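Local coordinates for protein putative retaining b-glycosidase (Saccharophagus degradans, PDB 5A95) that probably hydrolyses mixed-linkage beta-1,3/1,4-glucans as a retaining beta-glucanase of glycoside hydrolase family 5, working as an assembly of three subunits, at residues Glu263-Asp267 and Lys268-Lys272; Arg169-Thr172 and Phe173-Asn177; Thr191-Gly194 and Asn195-Glu199; Pro108-Trp111 and Arg112-Pro116; Glu91-Ala94 and Asn95-Val99. The protein carries 1 engineered substitution. One frame throughout, in Å; residues are numbered along the deposited sequence.

Interaction 1: Glu263-Asp267 and Lys268-Lys272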
# COMPACT_ATOMS: atom_id res chain seq x y z
N GLU A 263 -32.36 26.81 -11.87
CA GLU A 263 -32.31 28.08 -12.56
C GLU A 263 -33.18 29.12 -11.88
O GLU A 263 -32.83 30.27 -11.82
CB GLU A 263 -32.72 27.87 -14.01
CG GLU A 263 -31.70 26.99 -14.76
CD GLU A 263 -32.14 26.55 -16.15
OE1 GLU A 263 -33.30 26.81 -16.58
OE2 GLU A 263 -31.31 25.91 -16.80
N VAL A 264 -34.30 28.67 -11.35
CA VAL A 264 -35.18 29.51 -10.58
C VAL A 264 -35.23 28.96 -9.15
O VAL A 264 -35.65 27.81 -8.92
CB VAL A 264 -36.60 29.56 -11.18
CG1 VAL A 264 -37.53 30.38 -10.28
CG2 VAL A 264 -36.58 30.16 -12.58
N LYS A 265 -34.81 29.78 -8.20
CA LYS A 265 -34.77 29.39 -6.80
C LYS A 265 -36.16 29.55 -6.18
O LYS A 265 -36.66 30.66 -5.99
CB LYS A 265 -33.77 30.24 -6.03
CG LYS A 265 -32.32 29.99 -6.40
CD LYS A 265 -31.38 30.72 -5.42
CE LYS A 265 -29.91 30.33 -5.59
NZ LYS A 265 -29.39 31.04 -6.78
N ASN A 266 -36.76 28.40 -5.87
CA ASN A 266 -38.01 28.31 -5.14
C ASN A 266 -38.05 26.96 -4.46
O ASN A 266 -37.15 26.14 -4.64
CB ASN A 266 -39.23 28.57 -6.04
CG ASN A 266 -39.39 27.55 -7.15
OD1 ASN A 266 -38.95 26.42 -7.04
ND2 ASN A 266 -40.00 27.96 -8.25
N ASP A 267 -39.07 26.72 -3.64
CA ASP A 267 -39.15 25.44 -2.93
C ASP A 267 -39.27 24.26 -3.88
O ASP A 267 -38.55 23.29 -3.71
CB ASP A 267 -40.33 25.42 -1.98
CG ASP A 267 -40.11 26.24 -0.72
OD1 ASP A 267 -39.17 27.05 -0.65
OD2 ASP A 267 -40.94 26.07 0.18
N LYS A 268 -40.16 24.35 -4.87
CA LYS A 268 -40.42 23.21 -5.75
C LYS A 268 -39.13 22.74 -6.41
O LYS A 268 -38.84 21.55 -6.50
CB LYS A 268 -41.40 23.61 -6.85
CG LYS A 268 -41.60 22.58 -7.94
CD LYS A 268 -42.58 23.04 -9.01
CE LYS A 268 -42.69 22.01 -10.11
NZ LYS A 268 -43.67 22.39 -11.13
N ASN A 269 -38.34 23.68 -6.91
CA ASN A 269 -37.20 23.31 -7.72
C ASN A 269 -36.06 22.73 -6.88
O ASN A 269 -35.40 21.77 -7.30
CB ASN A 269 -36.72 24.49 -8.58
CG ASN A 269 -37.75 24.90 -9.62
OD1 ASN A 269 -38.61 24.12 -10.00
ND2 ASN A 269 -37.66 26.13 -10.04
N PHE A 270 -35.83 23.28 -5.69
CA PHE A 270 -34.87 22.66 -4.78
C PHE A 270 -35.34 21.27 -4.32
O PHE A 270 -34.56 20.31 -4.31
CB PHE A 270 -34.57 23.51 -3.57
CG PHE A 270 -33.54 24.57 -3.83
CD1 PHE A 270 -32.20 24.21 -3.93
CD2 PHE A 270 -33.89 25.91 -3.99
CE1 PHE A 270 -31.23 25.17 -4.21
CE2 PHE A 270 -32.92 26.87 -4.23
CZ PHE A 270 -31.60 26.49 -4.35
N PHE A 271 -36.61 21.14 -3.95
CA PHE A 271 -37.09 19.85 -3.45
C PHE A 271 -36.94 18.80 -4.54
O PHE A 271 -36.58 17.65 -4.25
CB PHE A 271 -38.56 19.92 -3.04
CG PHE A 271 -38.86 20.80 -1.84
CD1 PHE A 271 -37.87 21.30 -1.01
CD2 PHE A 271 -40.16 21.11 -1.54
CE1 PHE A 271 -38.17 22.08 0.08
CE2 PHE A 271 -40.49 21.91 -0.43
CZ PHE A 271 -39.49 22.37 0.39
N LYS A 272 -37.25 19.16 -5.79
CA LYS A 272 -37.18 18.20 -6.86
C LYS A 272 -35.72 17.74 -7.10
O LYS A 272 -35.44 16.56 -7.24
CB LYS A 272 -37.77 18.77 -8.17
CG LYS A 272 -37.65 17.81 -9.35
CD LYS A 272 -38.70 17.92 -10.44
CE LYS A 272 -39.16 16.54 -10.93
NZ LYS A 272 -38.17 15.41 -10.90
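Hydrogen bonds through the side chains of Asn-266 and Asn-269 tie the loop to the first turn of the helix. Asn-266 OD1 accepts from Asn-269 N at 2.8 Å with an N-H...O angle of 159°; the amide reaches that N-H because CG stands between the backbone N and the carbonyl carbon (chi1 63°). In return, Asn-269 sends its ND2 back to Val-264 O, 2.8 Å away and nearly straight at 175°, the acceptor lying in the plane of the Asn-269 amide. Helical backbone bonds then take over: Phe-271 N to Asp-267 O at 2.9 Å, and a weak one, Phe-270 N to Asn-266 O, at 3.3 Å.

Ring contacts supplement these bonds. Asp-267 CB stands over a face of the Phe-271 ring, 4.2 Å from its centroid, in a CH-pi contact, while Asp-267 OD1 forms a salt bridge with Arg-315 of helix 312-323. Lys-265 CG touches CE2 of the buried Phe-270 at 3.8 Å before the lysine chain leads away.

With the N-H of Asn-269 met by the side-chain oxygen of Asn-266 and the preceding loop fastened to the first turn, Asn-266 is the N-cap of the surface helix 267-279, between the parallel strands 250-252 and 287-289.

Interaction 2: Arg169-Thr172 and Phe173-Asn177. Unlike the reference sequence in segment 173-177: Gln-176 (reference Lys).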
# COMPACT_ATOMS: atom_id res chain seq x y z
N ARG A 169 -11.54 -1.82 12.02
CA ARG A 169 -11.29 -3.00 12.83
C ARG A 169 -11.14 -2.62 14.30
O ARG A 169 -11.78 -3.23 15.20
CB ARG A 169 -10.05 -3.74 12.30
CG ARG A 169 -9.67 -5.01 13.07
CD ARG A 169 -8.78 -4.72 14.31
NE ARG A 169 -8.35 -5.94 14.94
CZ ARG A 169 -7.31 -6.66 14.55
NH1 ARG A 169 -6.58 -6.28 13.53
NH2 ARG A 169 -6.98 -7.78 15.19
N ARG A 170 -10.33 -1.62 14.57
CA ARG A 170 -10.05 -1.21 15.94
C ARG A 170 -11.30 -0.65 16.63
O ARG A 170 -11.57 -0.94 17.80
CB ARG A 170 -8.96 -0.16 16.00
CG ARG A 170 -7.56 -0.66 15.71
CD ARG A 170 -6.64 0.54 15.60
NE ARG A 170 -5.25 0.29 15.24
CZ ARG A 170 -4.27 0.08 16.11
NH1 ARG A 170 -4.49 -0.00 17.40
NH2 ARG A 170 -3.04 -0.04 15.67
N ILE A 171 -12.02 0.20 15.92
CA ILE A 171 -13.22 0.82 16.42
C ILE A 171 -14.27 -0.23 16.75
O ILE A 171 -14.90 -0.20 17.81
CB ILE A 171 -13.76 1.86 15.40
CG1 ILE A 171 -12.86 3.09 15.28
CG2 ILE A 171 -15.20 2.23 15.69
CD1 ILE A 171 -12.92 4.05 16.47
N THR A 172 -14.49 -1.14 15.81
CA THR A 172 -15.55 -2.10 15.98
C THR A 172 -15.29 -3.02 17.15
O THR A 172 -16.19 -3.36 17.91
CB THR A 172 -15.82 -2.88 14.68
OG1 THR A 172 -16.04 -1.97 13.59
CG2 THR A 172 -17.04 -3.74 14.81
N PHE A 173 -14.03 -3.43 17.30
CA PHE A 173 -13.66 -4.24 18.46
C PHE A 173 -13.85 -3.47 19.76
O PHE A 173 -14.45 -3.95 20.71
CB PHE A 173 -12.20 -4.68 18.34
CG PHE A 173 -11.68 -5.44 19.54
CD1 PHE A 173 -12.03 -6.76 19.76
CD2 PHE A 173 -10.81 -4.84 20.41
CE1 PHE A 173 -11.51 -7.44 20.84
CE2 PHE A 173 -10.31 -5.51 21.51
CZ PHE A 173 -10.66 -6.82 21.70
N ARG A 174 -13.34 -2.25 19.82
CA ARG A 174 -13.37 -1.52 21.06
C ARG A 174 -14.78 -1.22 21.53
O ARG A 174 -15.03 -1.25 22.74
CB ARG A 174 -12.59 -0.21 20.96
CG ARG A 174 -12.30 0.45 22.30
CD ARG A 174 -11.39 1.64 22.12
NE ARG A 174 -10.90 2.28 23.32
CZ ARG A 174 -9.63 2.25 23.74
NH1 ARG A 174 -8.73 1.47 23.16
NH2 ARG A 174 -9.26 2.99 24.76
N TYR A 175 -15.67 -0.91 20.61
CA TYR A 175 -17.01 -0.47 20.98
C TYR A 175 -18.10 -1.53 20.76
O TYR A 175 -19.28 -1.22 20.66
CB TYR A 175 -17.35 0.88 20.33
CG TYR A 175 -16.34 1.92 20.72
CD1 TYR A 175 -16.18 2.29 22.06
CD2 TYR A 175 -15.48 2.48 19.77
CE1 TYR A 175 -15.20 3.18 22.44
CE2 TYR A 175 -14.50 3.36 20.15
CZ TYR A 175 -14.35 3.71 21.48
OH TYR A 175 -13.34 4.59 21.81
N GLN A 176 -17.70 -2.81 20.77
CA GLN A 176 -18.68 -3.87 20.64
C GLN A 176 -19.73 -3.73 21.75
O GLN A 176 -19.38 -3.51 22.91
CB GLN A 176 -18.01 -5.23 20.72
CG GLN A 176 -18.96 -6.36 20.38
CD GLN A 176 -18.33 -7.74 20.46
OE1 GLN A 176 -17.13 -7.89 20.61
NE2 GLN A 176 -19.16 -8.75 20.31
N ASN A 177 -21.00 -3.84 21.37
CA ASN A 177 -22.10 -3.87 22.36
C ASN A 177 -22.22 -2.54 23.15
O ASN A 177 -22.60 -2.54 24.31
CB ASN A 177 -21.90 -5.07 23.31
CG ASN A 177 -23.10 -5.35 24.22
OD1 ASN A 177 -24.24 -5.21 23.82
ND2 ASN A 177 -22.81 -5.76 25.46
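Three successive i to i+4 bonds carry the helix to its end: Phe-173 N to Arg-169 O at 3.1 Å, Arg-174 N to Arg-170 O at 3.0 Å, and Tyr-175 N to Ile-171 O at 3.0 Å, after which Tyr-175 is the first residue to leave helical backbone angles. Its side chain nevertheless stays against the last turn. CG is anti to the carbonyl carbon (chi1 -57°), which sets one flank of the ring beside Ile-171: Tyr-175 CE2 meets Ile-171 CD1 at 4.1 Å, the two side chains crossing at a slant. Arg-174 CG covers part of one face of this ring, 3.9 Å above the plane and displaced toward the rim. This is the C-terminal end of helix 161-174, which connects the parallel strands 136-144 and 181-185 in a beta-alpha-beta crossover and packs on the second strand through Ile-171, Thr-172 and Tyr-175, all touching Tyr-184. Helix 116-133 lies alongside, and its Asp-124 receives both polar ends, OD2 paired with the charged Arg-174 NH2 and OD1 hydrogen-bonded to Tyr-175 OH, which fixes how both groups are turned. Thr-172 OG1 bonds to Trp-168 O. Gln-176, which replaces the lysine of the reference sequence, accepts through OE1 from Gln-39 NE2. Arg-169 NH1 bonds to Tyr-152 O of the second subunit, and its side chain packs on Leu-197 of that subunit.

Interaction 3: Thr191-Gly194 and Asn195-Glu199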
# COMPACT_ATOMS: atom_id res chain seq x y z
N THR A 191 -15.11 11.49 -3.66
CA THR A 191 -15.01 12.37 -4.80
C THR A 191 -13.76 12.05 -5.59
O THR A 191 -12.73 11.67 -5.00
CB THR A 191 -15.01 13.88 -4.43
OG1 THR A 191 -14.87 14.63 -5.64
CG2 THR A 191 -13.87 14.24 -3.48
N THR A 192 -13.83 12.20 -6.91
CA THR A 192 -12.62 12.13 -7.71
C THR A 192 -12.17 13.49 -8.23
O THR A 192 -11.23 13.56 -9.01
CB THR A 192 -12.78 11.20 -8.91
OG1 THR A 192 -13.81 11.74 -9.75
CG2 THR A 192 -13.07 9.79 -8.45
N MET A 193 -12.81 14.56 -7.80
CA MET A 193 -12.43 15.91 -8.21
C MET A 193 -12.36 15.99 -9.73
O MET A 193 -11.33 16.37 -10.32
CB MET A 193 -11.13 16.36 -7.56
CG MET A 193 -11.23 16.47 -6.06
SD MET A 193 -9.76 17.16 -5.29
CE MET A 193 -10.04 18.91 -5.59
N GLY A 194 -13.45 15.67 -10.40
CA GLY A 194 -13.49 15.72 -11.84
C GLY A 194 -12.64 14.65 -12.49
O GLY A 194 -12.07 14.83 -13.58
N ASN A 195 -12.51 13.51 -11.82
CA ASN A 195 -11.67 12.39 -12.25
C ASN A 195 -10.18 12.71 -12.34
O ASN A 195 -9.42 11.96 -12.95
CB ASN A 195 -12.22 11.74 -13.52
CG ASN A 195 -13.51 10.93 -13.28
OD1 ASN A 195 -13.85 10.54 -12.17
ND2 ASN A 195 -14.21 10.69 -14.33
N THR A 196 -9.76 13.74 -11.62
CA THR A 196 -8.35 13.99 -11.44
C THR A 196 -7.70 13.05 -10.41
O THR A 196 -6.49 12.87 -10.39
CB THR A 196 -8.06 15.45 -11.03
OG1 THR A 196 -8.73 15.75 -9.79
CG2 THR A 196 -8.50 16.40 -12.11
N LEU A 197 -8.51 12.44 -9.54
CA LEU A 197 -8.01 11.54 -8.51
C LEU A 197 -8.11 10.07 -8.90
O LEU A 197 -7.61 9.20 -8.18
CB LEU A 197 -8.74 11.77 -7.20
CG LEU A 197 -8.69 13.20 -6.64
CD1 LEU A 197 -9.43 13.19 -5.32
CD2 LEU A 197 -7.29 13.74 -6.45
N GLY A 198 -8.76 9.77 -10.02
CA GLY A 198 -9.09 8.40 -10.43
C GLY A 198 -10.37 8.43 -11.22
O GLY A 198 -10.99 9.49 -11.36
N GLU A 199 -10.77 7.30 -11.76
CA GLU A 199 -12.02 7.20 -12.51
C GLU A 199 -13.14 6.81 -11.54
O GLU A 199 -13.18 5.69 -11.06
CB GLU A 199 -11.94 6.13 -13.62
CG GLU A 199 -13.27 5.88 -14.35
CD GLU A 199 -13.26 4.77 -15.36
OE1 GLU A 199 -12.19 4.46 -15.91
OE2 GLU A 199 -14.35 4.21 -15.65
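Hydroxyl hydrogen bonds from Thr-192 and Thr-196 brace this loop across its turn. Thr-192 OG1 donates to Asn-195 OD1 at 2.7 Å, the two side chains lying side by side and pointing the same way; that OD1 also accepts from Arg-200 N. Thr-196 OG1, set between its own N and carbonyl carbon (chi1 60°), donates to Met-193 O at 2.7 Å and comes in tilted 31° from the carbonyl plane.

Leu-197 N donates to Thr-192 O at 3.0 Å. A weak backbone bond joins Thr-196 N to Met-193 O at 3.3 Å. Met-193, Gly-194 and Asn-195 all have positive phi, the geometry that bends the chain here.

The main apolar contact is Met-193 CG with Leu-197 CD1, 3.8 Å apart, with the side chains crossing at a slant. Outward, Met-193 packs on Arg-169 and Thr-196 on Ala-218, both of the third subunit.

Met-193 N also donates to Thr-191 OG1 at 3.0 Å. An ST turn therefore runs into the type I' beta turn from Met-193 to Thr-196, in the loop between strand 189-190 and helix 202-219, with the side chain of Thr-191 about 8 Å from a bound glucose unit.

Interaction 4: Pro108-Trp111 and Arg112-Pro116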
# COMPACT_ATOMS: atom_id res chain seq x y z
N PRO A 108 -7.86 11.52 9.24
CA PRO A 108 -6.75 10.57 9.27
C PRO A 108 -5.42 11.16 9.74
O PRO A 108 -4.64 10.49 10.41
CB PRO A 108 -6.67 10.10 7.79
CG PRO A 108 -8.10 10.14 7.34
CD PRO A 108 -8.65 11.41 8.00
N VAL A 109 -5.13 12.42 9.38
CA VAL A 109 -3.85 13.01 9.80
C VAL A 109 -3.78 13.10 11.33
O VAL A 109 -2.72 13.00 11.91
CB VAL A 109 -3.63 14.38 9.14
CG1 VAL A 109 -4.60 15.42 9.66
CG2 VAL A 109 -2.17 14.85 9.28
N SER A 110 -4.92 13.33 11.96
CA SER A 110 -5.05 13.45 13.43
C SER A 110 -4.97 12.08 14.12
O SER A 110 -4.34 11.95 15.17
CB SER A 110 -6.36 14.16 13.75
OG SER A 110 -6.44 14.46 15.11
N TRP A 111 -5.60 11.08 13.51
CA TRP A 111 -5.47 9.69 13.90
C TRP A 111 -3.98 9.36 13.98
O TRP A 111 -3.51 8.78 14.97
CB TRP A 111 -6.22 8.82 12.89
CG TRP A 111 -6.17 7.36 13.07
CD1 TRP A 111 -5.53 6.45 12.26
CD2 TRP A 111 -6.86 6.58 14.05
NE1 TRP A 111 -5.76 5.18 12.68
CE2 TRP A 111 -6.58 5.22 13.78
CE3 TRP A 111 -7.70 6.88 15.12
CZ2 TRP A 111 -7.08 4.18 14.56
CZ3 TRP A 111 -8.22 5.84 15.86
CH2 TRP A 111 -7.90 4.52 15.60
N ARG A 112 -3.23 9.70 12.94
CA ARG A 112 -1.79 9.42 12.94
C ARG A 112 -1.04 10.27 13.97
O ARG A 112 -0.15 9.78 14.65
CB ARG A 112 -1.19 9.62 11.55
CG ARG A 112 -1.61 8.56 10.55
CD ARG A 112 -0.93 8.74 9.21
NE ARG A 112 -1.33 9.95 8.50
CZ ARG A 112 -2.41 10.04 7.73
NH1 ARG A 112 -3.23 9.02 7.63
NH2 ARG A 112 -2.69 11.16 7.09
N LYS A 113 -1.39 11.56 14.08
CA LYS A 113 -0.64 12.46 14.95
C LYS A 113 -0.77 12.09 16.42
O LYS A 113 0.23 12.03 17.15
CB LYS A 113 -1.06 13.92 14.71
CG LYS A 113 -0.21 14.93 15.47
CD LYS A 113 -0.51 16.36 15.09
CE LYS A 113 0.51 17.33 15.68
NZ LYS A 113 0.16 18.73 15.31
N LEU A 114 -2.00 11.88 16.87
CA LEU A 114 -2.23 11.42 18.24
C LEU A 114 -1.83 9.97 18.41
O LEU A 114 -1.35 9.56 19.48
CB LEU A 114 -3.68 11.61 18.65
CG LEU A 114 -4.14 13.05 18.81
CD1 LEU A 114 -5.66 13.11 19.07
CD2 LEU A 114 -3.36 13.65 19.96
N GLY A 115 -2.01 9.19 17.35
CA GLY A 115 -1.82 7.76 17.38
C GLY A 115 -3.10 7.04 17.76
O GLY A 115 -3.88 7.56 18.57
N PRO A 116 -3.33 5.84 17.21
CA PRO A 116 -4.54 5.10 17.53
C PRO A 116 -4.84 4.95 19.02
O PRO A 116 -5.97 5.15 19.42
CB PRO A 116 -4.30 3.74 16.85
CG PRO A 116 -3.52 4.11 15.66
CD PRO A 116 -2.57 5.19 16.12
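Trp-111 carries its CG anti to the backbone N (chi1 178°), which swings the indole along the helix toward Pro-116, while Arg-112 bends at chi3 (-67°) and folds its guanidinium back over the first turn. The Trp-111 and Pro-116 side chains cross at about a right angle. Pro-116 CA sits 4.0 Å from the centroid of the six-membered ring and only 11° off its normal, a CH-pi contact over the face; Pro-116 CB meets Trp-111 CZ2 at 3.6 Å. Positive phi at Gly-115 permits this return: the chain turns there between helix 108-114 and helix 116-133, with a weak bond from Gly-115 N to Trp-111 O at 2.8 Å. The indole is also met edge-to-face by Phe-167 and Trp-141. An alanine here would remove the ring that Pro-116 rests on and is likely to open a gap at the junction of the two helices, with Phe-167 and Trp-141 losing their aromatic partner.

At the other end Pro-108 O lies over the centre of the Arg-112 guanidinium, 3.4 Å above its plane, and is not hydrogen-bonded by it; this carbonyl accepts instead from Arg-112 N at 3.0 Å. Val-109, Ser-110 and Lys-113 touch Trp-31 of the third subunit. This short helix therefore uses two chemistries: an aromatic face binds proline C-H groups, while a guanidinium, its charge probably eased by the carbonyl oxygen over its face, leaves its NH1 group to Glu-163 and the carbonyl of Asp-158.

Interaction 5: Glu91-Ala94 and Asn95-Val99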
# COMPACT_ATOMS: atom_id res chain seq x y z
N GLU A 91 -22.28 18.77 27.15
CA GLU A 91 -23.36 19.22 28.03
C GLU A 91 -24.11 20.41 27.42
O GLU A 91 -25.34 20.47 27.46
CB GLU A 91 -22.81 19.62 29.39
CG GLU A 91 -22.26 18.45 30.18
CD GLU A 91 -21.62 18.88 31.50
OE1 GLU A 91 -20.59 19.62 31.51
OE2 GLU A 91 -22.15 18.46 32.52
N GLU A 92 -23.37 21.37 26.87
CA GLU A 92 -24.00 22.53 26.25
C GLU A 92 -24.94 22.07 25.13
O GLU A 92 -26.08 22.51 25.01
CB GLU A 92 -22.94 23.45 25.69
CG GLU A 92 -23.47 24.56 24.78
CD GLU A 92 -24.31 25.61 25.49
OE1 GLU A 92 -24.36 25.64 26.74
OE2 GLU A 92 -24.87 26.46 24.77
N LEU A 93 -24.45 21.18 24.30
CA LEU A 93 -25.23 20.71 23.18
C LEU A 93 -26.48 19.95 23.59
O LEU A 93 -27.58 20.19 23.05
CB LEU A 93 -24.35 19.86 22.26
CG LEU A 93 -23.35 20.67 21.45
CD1 LEU A 93 -22.27 19.77 20.84
CD2 LEU A 93 -24.09 21.45 20.37
N ALA A 94 -26.32 18.99 24.50
CA ALA A 94 -27.43 18.17 24.94
C ALA A 94 -28.44 18.99 25.73
O ALA A 94 -29.66 18.85 25.56
CB ALA A 94 -26.94 17.00 25.76
N ASN A 95 -27.94 19.86 26.60
CA ASN A 95 -28.84 20.58 27.50
C ASN A 95 -29.51 21.81 26.90
O ASN A 95 -30.62 22.14 27.28
CB ASN A 95 -28.11 21.02 28.78
CG ASN A 95 -27.62 19.85 29.61
OD1 ASN A 95 -28.16 18.76 29.54
ND2 ASN A 95 -26.58 20.09 30.39
N ASN A 96 -28.80 22.48 26.01
CA ASN A 96 -29.25 23.77 25.47
C ASN A 96 -29.52 23.87 23.98
O ASN A 96 -30.15 24.82 23.54
CB ASN A 96 -28.24 24.86 25.85
CG ASN A 96 -28.20 25.12 27.34
OD1 ASN A 96 -29.20 24.94 28.05
ND2 ASN A 96 -27.06 25.56 27.83
N TRP A 97 -29.03 22.90 23.19
CA TRP A 97 -29.22 22.96 21.73
C TRP A 97 -30.13 21.89 21.15
O TRP A 97 -30.32 21.83 19.93
CB TRP A 97 -27.85 22.96 21.02
CG TRP A 97 -27.06 24.21 21.23
CD1 TRP A 97 -26.50 24.65 22.41
CD2 TRP A 97 -26.73 25.20 20.25
NE1 TRP A 97 -25.89 25.86 22.22
CE2 TRP A 97 -26.00 26.22 20.90
CE3 TRP A 97 -26.98 25.33 18.87
CZ2 TRP A 97 -25.50 27.34 20.22
CZ3 TRP A 97 -26.48 26.44 18.20
CH2 TRP A 97 -25.77 27.44 18.87
N GLY A 98 -30.70 21.04 21.99
CA GLY A 98 -31.71 20.09 21.57
C GLY A 98 -31.17 18.87 20.87
O GLY A 98 -31.93 18.12 20.30
N VAL A 99 -29.86 18.67 20.90
CA VAL A 99 -29.31 17.57 20.12
C VAL A 99 -29.54 16.21 20.78
O VAL A 99 -29.55 16.11 22.00
CB VAL A 99 -27.80 17.69 19.83
CG1 VAL A 99 -27.42 19.08 19.34
CG2 VAL A 99 -26.94 17.25 21.01
O HOH W 1 -31.65 20.72 24.70
O HOH W 2 -30.75 15.93 24.32
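Glu-92 spreads its two carboxylate oxygens between Asn-96 and Trp-97. A bend at chi2 (68°) turns the acid along the helix toward them. OE1 accepts from Asn-96 ND2 at 2.9 Å, met from above the carboxylate plane, the acid and amide planes standing 71° apart. OE2 takes Trp-97 NE1 at 2.8 Å on its anti side, somewhat out of the carboxylate plane; OE2 lies in the plane of the indole, at its edge, with ring and carboxylate planes inclined by 67°. A glutamine in its place would probably leave either the indole N-H or the Asn-96 amide without an acceptor and would lose the negative charge that both N-H groups face.

Leu-93 crosses the indole at a slant, its CD2 4.1 Å from Trp-97 CB, and presents CB to Val-99 CG2 at 3.9 Å. Its carbonyl O accepts from Trp-97 N at 3.1 Å as the helix ends, before Gly-98 turns the chain with positive phi. One water donates to Ala-94 O at 2.9 Å and accepts weakly from Gly-98 N.

Helix 87-96 here passes into strand 101-106, completing a beta-alpha-beta crossover from the parallel strand 65-72. Leu-133 of helix 116-133 touches Glu-91, Ala-94 and Asn-95, while Trp-97 meets Phe-332 edge-to-face and Lys-356 of helix 350-363 in a cation-pi contact.

In the fold
Along the chain the order is interaction 5, 4, 2, 3 and 1, each in a helix end or loop around the parallel strands of the family 5 (beta/alpha)8 barrel. Interactions 2 and 4, centres about 17 Å apart, touch directly: Arg-170 CD reaches Trp-111 CZ2 at 3.8 Å. Interaction 1 lies remote, its centre about 43 Å from that of interaction 2; neither interaction 1 nor interaction 5 touches another subunit. Interactions 2 and 3, with centres about 32 Å apart within one chain, meet between chains, Arg-169 of one subunit packing on Leu-197 of another. Interaction 2 reaches the second subunit while interactions 3 and 4 reach the third, consistent with a ring-like trimer.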